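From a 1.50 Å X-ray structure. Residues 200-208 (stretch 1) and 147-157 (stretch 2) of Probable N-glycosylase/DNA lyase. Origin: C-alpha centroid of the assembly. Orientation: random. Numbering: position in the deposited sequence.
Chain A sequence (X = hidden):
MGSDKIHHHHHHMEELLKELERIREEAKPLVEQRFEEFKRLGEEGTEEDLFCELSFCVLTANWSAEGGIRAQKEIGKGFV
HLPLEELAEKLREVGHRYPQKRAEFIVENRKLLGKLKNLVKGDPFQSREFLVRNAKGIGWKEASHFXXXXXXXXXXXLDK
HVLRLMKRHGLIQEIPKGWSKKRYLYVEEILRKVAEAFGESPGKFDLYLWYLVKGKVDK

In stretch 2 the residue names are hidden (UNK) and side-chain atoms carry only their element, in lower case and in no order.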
# COMPACT_ATOMS: atom_id res chain seq x y z
N GLU A 200 9.84 -14.76 -4.16
CA GLU A 200 8.50 -14.25 -3.81
C GLU A 200 8.02 -13.22 -4.81
O GLU A 200 8.81 -12.53 -5.45
CB GLU A 200 8.49 -13.59 -2.42
CG GLU A 200 8.81 -14.51 -1.25
CD GLU A 200 7.73 -15.55 -0.97
OE1 GLU A 200 6.54 -15.26 -1.21
OE2 GLU A 200 8.08 -16.66 -0.50
N SER A 201 6.70 -13.11 -4.93
CA SER A 201 6.10 -12.05 -5.71
C SER A 201 6.38 -10.70 -5.06
O SER A 201 6.57 -10.61 -3.85
CB SER A 201 4.59 -12.24 -5.76
OG SER A 201 4.03 -12.05 -4.46
N PRO A 202 6.41 -9.62 -5.85
CA PRO A 202 6.60 -8.28 -5.28
C PRO A 202 5.63 -7.97 -4.12
O PRO A 202 6.04 -7.38 -3.12
CB PRO A 202 6.33 -7.35 -6.48
CG PRO A 202 6.78 -8.17 -7.66
CD PRO A 202 6.35 -9.59 -7.32
N GLY A 203 4.38 -8.39 -4.24
CA GLY A 203 3.39 -8.03 -3.24
C GLY A 203 3.66 -8.67 -1.89
O GLY A 203 3.48 -8.04 -0.83
N LYS A 204 4.09 -9.93 -1.90
CA LYS A 204 4.47 -10.61 -0.65
C LYS A 204 5.86 -10.19 -0.18
O LYS A 204 6.11 -10.08 1.02
CB LYS A 204 4.43 -12.13 -0.84
CG LYS A 204 3.03 -12.67 -0.87
CD LYS A 204 2.96 -14.16 -0.94
CE LYS A 204 1.51 -14.60 -1.03
NZ LYS A 204 1.40 -16.09 -1.17
N PHE A 205 6.76 -9.99 -1.12
CA PHE A 205 8.13 -9.59 -0.80
C PHE A 205 8.10 -8.33 0.04
O PHE A 205 8.86 -8.20 1.00
CB PHE A 205 8.94 -9.36 -2.08
CG PHE A 205 10.39 -9.15 -1.85
CD1 PHE A 205 11.16 -10.14 -1.26
CD2 PHE A 205 11.01 -7.98 -2.23
CE1 PHE A 205 12.51 -9.96 -1.04
CE2 PHE A 205 12.38 -7.80 -2.02
CZ PHE A 205 13.12 -8.80 -1.43
N ASP A 206 7.22 -7.40 -0.31
CA ASP A 206 7.07 -6.16 0.47
C ASP A 206 6.86 -6.44 1.96
O ASP A 206 7.39 -5.74 2.82
CB ASP A 206 5.87 -5.36 -0.04
CG ASP A 206 5.62 -4.11 0.77
OD1 ASP A 206 6.33 -3.10 0.55
OD2 ASP A 206 4.71 -4.14 1.62
N LEU A 207 6.05 -7.46 2.27
CA LEU A 207 5.79 -7.77 3.68
C LEU A 207 7.00 -8.37 4.37
O LEU A 207 7.22 -8.10 5.55
CB LEU A 207 4.59 -8.69 3.82
CG LEU A 207 3.29 -8.08 3.31
CD1 LEU A 207 2.18 -9.09 3.49
CD2 LEU A 207 2.96 -6.78 4.05
N TYR A 208 7.79 -9.15 3.65
CA TYR A 208 9.04 -9.63 4.23
C TYR A 208 9.98 -8.45 4.51
O TYR A 208 10.62 -8.40 5.55
CB TYR A 208 9.70 -10.68 3.33
CG TYR A 208 8.99 -12.01 3.34
CD1 TYR A 208 9.20 -12.92 4.35
CD2 TYR A 208 8.13 -12.37 2.31
CE1 TYR A 208 8.56 -14.15 4.36
CE2 TYR A 208 7.48 -13.59 2.31
CZ TYR A 208 7.71 -14.48 3.33
OH TYR A 208 7.08 -15.68 3.37
N UNK A 147 -3.86 -1.74 -4.51
CA UNK A 147 -4.02 -2.94 -5.32
C UNK A 147 -3.45 -4.17 -4.61
O UNK A 147 -4.10 -5.23 -4.54
c UNK A 147 -4.25 -1.73 -7.57
c UNK A 147 -5.61 -2.33 -7.97
c UNK A 147 -3.48 -1.30 -8.80
c UNK A 147 -3.44 -2.73 -6.72
N UNK A 148 -2.27 -4.04 -4.03
CA UNK A 148 -1.68 -5.14 -3.28
C UNK A 148 -2.61 -5.59 -2.15
O UNK A 148 -2.76 -6.80 -1.91
n UNK A 148 2.29 -5.46 0.79
c UNK A 148 0.57 -5.80 -2.22
c UNK A 148 1.08 -4.99 0.97
n UNK A 148 0.07 -5.39 0.21
c UNK A 148 0.17 -6.38 -0.85
c UNK A 148 -0.33 -4.69 -2.72
n UNK A 148 0.87 -4.07 1.90
N UNK A 149 -3.22 -4.62 -1.46
CA UNK A 149 -4.09 -4.92 -0.34
C UNK A 149 -5.43 -5.57 -0.75
O UNK A 149 -6.21 -5.99 0.10
c UNK A 149 -4.33 -3.69 0.54
n UNK A 149 -3.40 -2.59 2.46
c UNK A 149 -3.16 -3.39 1.46
o UNK A 149 -2.06 -3.87 1.26
N UNK A 150 -5.68 -5.67 -2.05
CA UNK A 150 -6.82 -6.41 -2.56
C UNK A 150 -6.39 -7.75 -3.18
O UNK A 150 -7.20 -8.44 -3.79
o UNK A 150 -6.89 -5.58 -4.87
c UNK A 150 -7.62 -5.61 -3.62
c UNK A 150 -7.88 -4.22 -3.14
N UNK A 151 -5.12 -8.10 -3.01
CA UNK A 151 -4.60 -9.39 -3.44
C UNK A 151 -3.65 -9.36 -4.62
O UNK A 151 -3.13 -10.41 -5.01
N UNK A 152 -3.42 -8.19 -5.22
CA UNK A 152 -2.51 -8.11 -6.37
C UNK A 152 -1.06 -8.37 -5.94
O UNK A 152 -0.58 -7.80 -4.95
c UNK A 152 -1.52 -6.59 -8.15
c UNK A 152 -4.01 -6.60 -7.75
c UNK A 152 -2.62 -6.75 -7.10
N UNK A 153 -0.35 -9.22 -6.67
CA UNK A 153 1.01 -9.56 -6.29
C UNK A 153 2.10 -8.95 -7.17
O UNK A 153 3.28 -8.99 -6.81
c UNK A 153 0.37 -11.68 -5.05
c UNK A 153 0.57 -13.18 -4.83
c UNK A 153 1.16 -11.08 -6.23
o UNK A 153 1.74 -13.61 -4.66
o UNK A 153 -0.45 -13.91 -4.81
N UNK A 154 1.69 -8.35 -8.29
CA UNK A 154 2.60 -7.93 -9.35
C UNK A 154 3.36 -6.62 -9.07
O UNK A 154 4.32 -6.32 -9.79
o UNK A 154 -0.12 -9.13 -10.18
o UNK A 154 1.07 -9.56 -11.97
c UNK A 154 0.85 -8.90 -10.94
c UNK A 154 1.80 -7.73 -10.65
N UNK A 155 2.93 -5.87 -8.06
CA UNK A 155 3.36 -4.47 -7.89
C UNK A 155 4.17 -4.25 -6.62
O UNK A 155 3.87 -4.84 -5.60
c UNK A 155 0.06 -2.60 -8.90
c UNK A 155 2.15 -3.53 -7.87
c UNK A 155 1.17 -3.66 -9.05
c UNK A 155 1.91 -3.53 -10.41
N UNK A 156 5.19 -3.40 -6.71
CA UNK A 156 5.93 -2.95 -5.54
C UNK A 156 5.33 -1.69 -4.94
O UNK A 156 4.76 -0.85 -5.66
c UNK A 156 7.37 -2.66 -5.90
N UNK A 157 5.49 -1.56 -3.63
CA UNK A 157 5.08 -0.36 -2.90
C UNK A 157 6.34 0.36 -2.47
O UNK A 157 6.96 0.03 -1.45
c UNK A 157 3.03 -1.59 -2.10
c UNK A 157 2.36 -2.32 -0.91
c UNK A 157 3.72 0.54 -1.01
c UNK A 157 4.21 -0.72 -1.68
O HOH W 1 3.12 -2.70 3.22
O HOH W 2 2.76 -15.90 -4.07
O HOH W 3 -0.94 -16.31 -2.79
O HOH W 4 4.12 -4.79 -2.82
O HOH W 5 7.39 -3.18 -2.18
O HOH W 6 6.06 -0.80 1.36

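Position 147 carries four carbons, forked at the second, and lies out of reach of stretch 1; it is Leu 147, whose carbonyl accepts from the backbone N atoms of positions 150 and 152. At position 148 three carbons lead to a nitrogen and then to a carbon bearing two more nitrogens, a guanidinium. One terminal nitrogen lies 2.9 Å from Asp 206 OD2. This is Arg 148: its NH1 makes the salt bridge with that carboxylate and also donates to Gly 203 O (3.3 Å), both acceptors lying at the edge of the group, near its plane.

Position 149 has two carbons, the second carrying one oxygen and one nitrogen, an amide. The oxygen receives Arg 148 NE at 2.8 Å, so Asn 149, through OD1, steadies the guanidinium without touching stretch 1. Position 150 is one carbon bearing an oxygen and a carbon, Thr 150, whose OG1 donates to Leu 147 O (2.8 Å). Position 151 has no side-chain atoms and a positive phi of 110°, where a CB would be jammed against the preceding carbonyl: Gly 151 closes the type I turn from Arg 148.

A single carbon bearing two others at position 152 gives Val 152, its side chain well clear of the helix. At position 153 three carbons end in two oxygens, one of them 2.8 Å from Ser 201 OG. Glu 153 accepts that hydroxyl's hydrogen bond through OE1. Position 154 has two carbons, the second with two oxygens, and its CB points away from stretch 1: Asp 154, exposed. Position 155, four carbons forked at the second, also points away, and is Leu 155; its carbonyl O lies 3.6 Å from Pro 202 CB. One carbon at position 156 makes Ala 156. Four carbons at position 157, forked at the first with one arm two carbons long, make Ile 157, whose CB is 3.9 Å from Asp 206 OD1.

The contact is centred on the start of the helix. Gly 203 N donates to Glu 153 O (2.9 Å), and the backbones come close there because Gly 203 has no side chain: an ideal CB would sit 2.9 Å from Val 152 O. Ser 201 caps the helix through a weak bond from Lys 204 N to its OG (3.3 Å) while donating to Glu 153. Waters complete the join: water 1 links Arg 148 NH2 to Asp 206 OD2, water 3 links Glu 153 OE2 to Lys 204 NZ, water 2 links Glu 153 OE1 to the same nitrogen, there through a weak bond, and water 5 connects Ile 157 N with Asp 206 OD1.

Stretch 2, residues 147-157: LRNTGVEDLAI
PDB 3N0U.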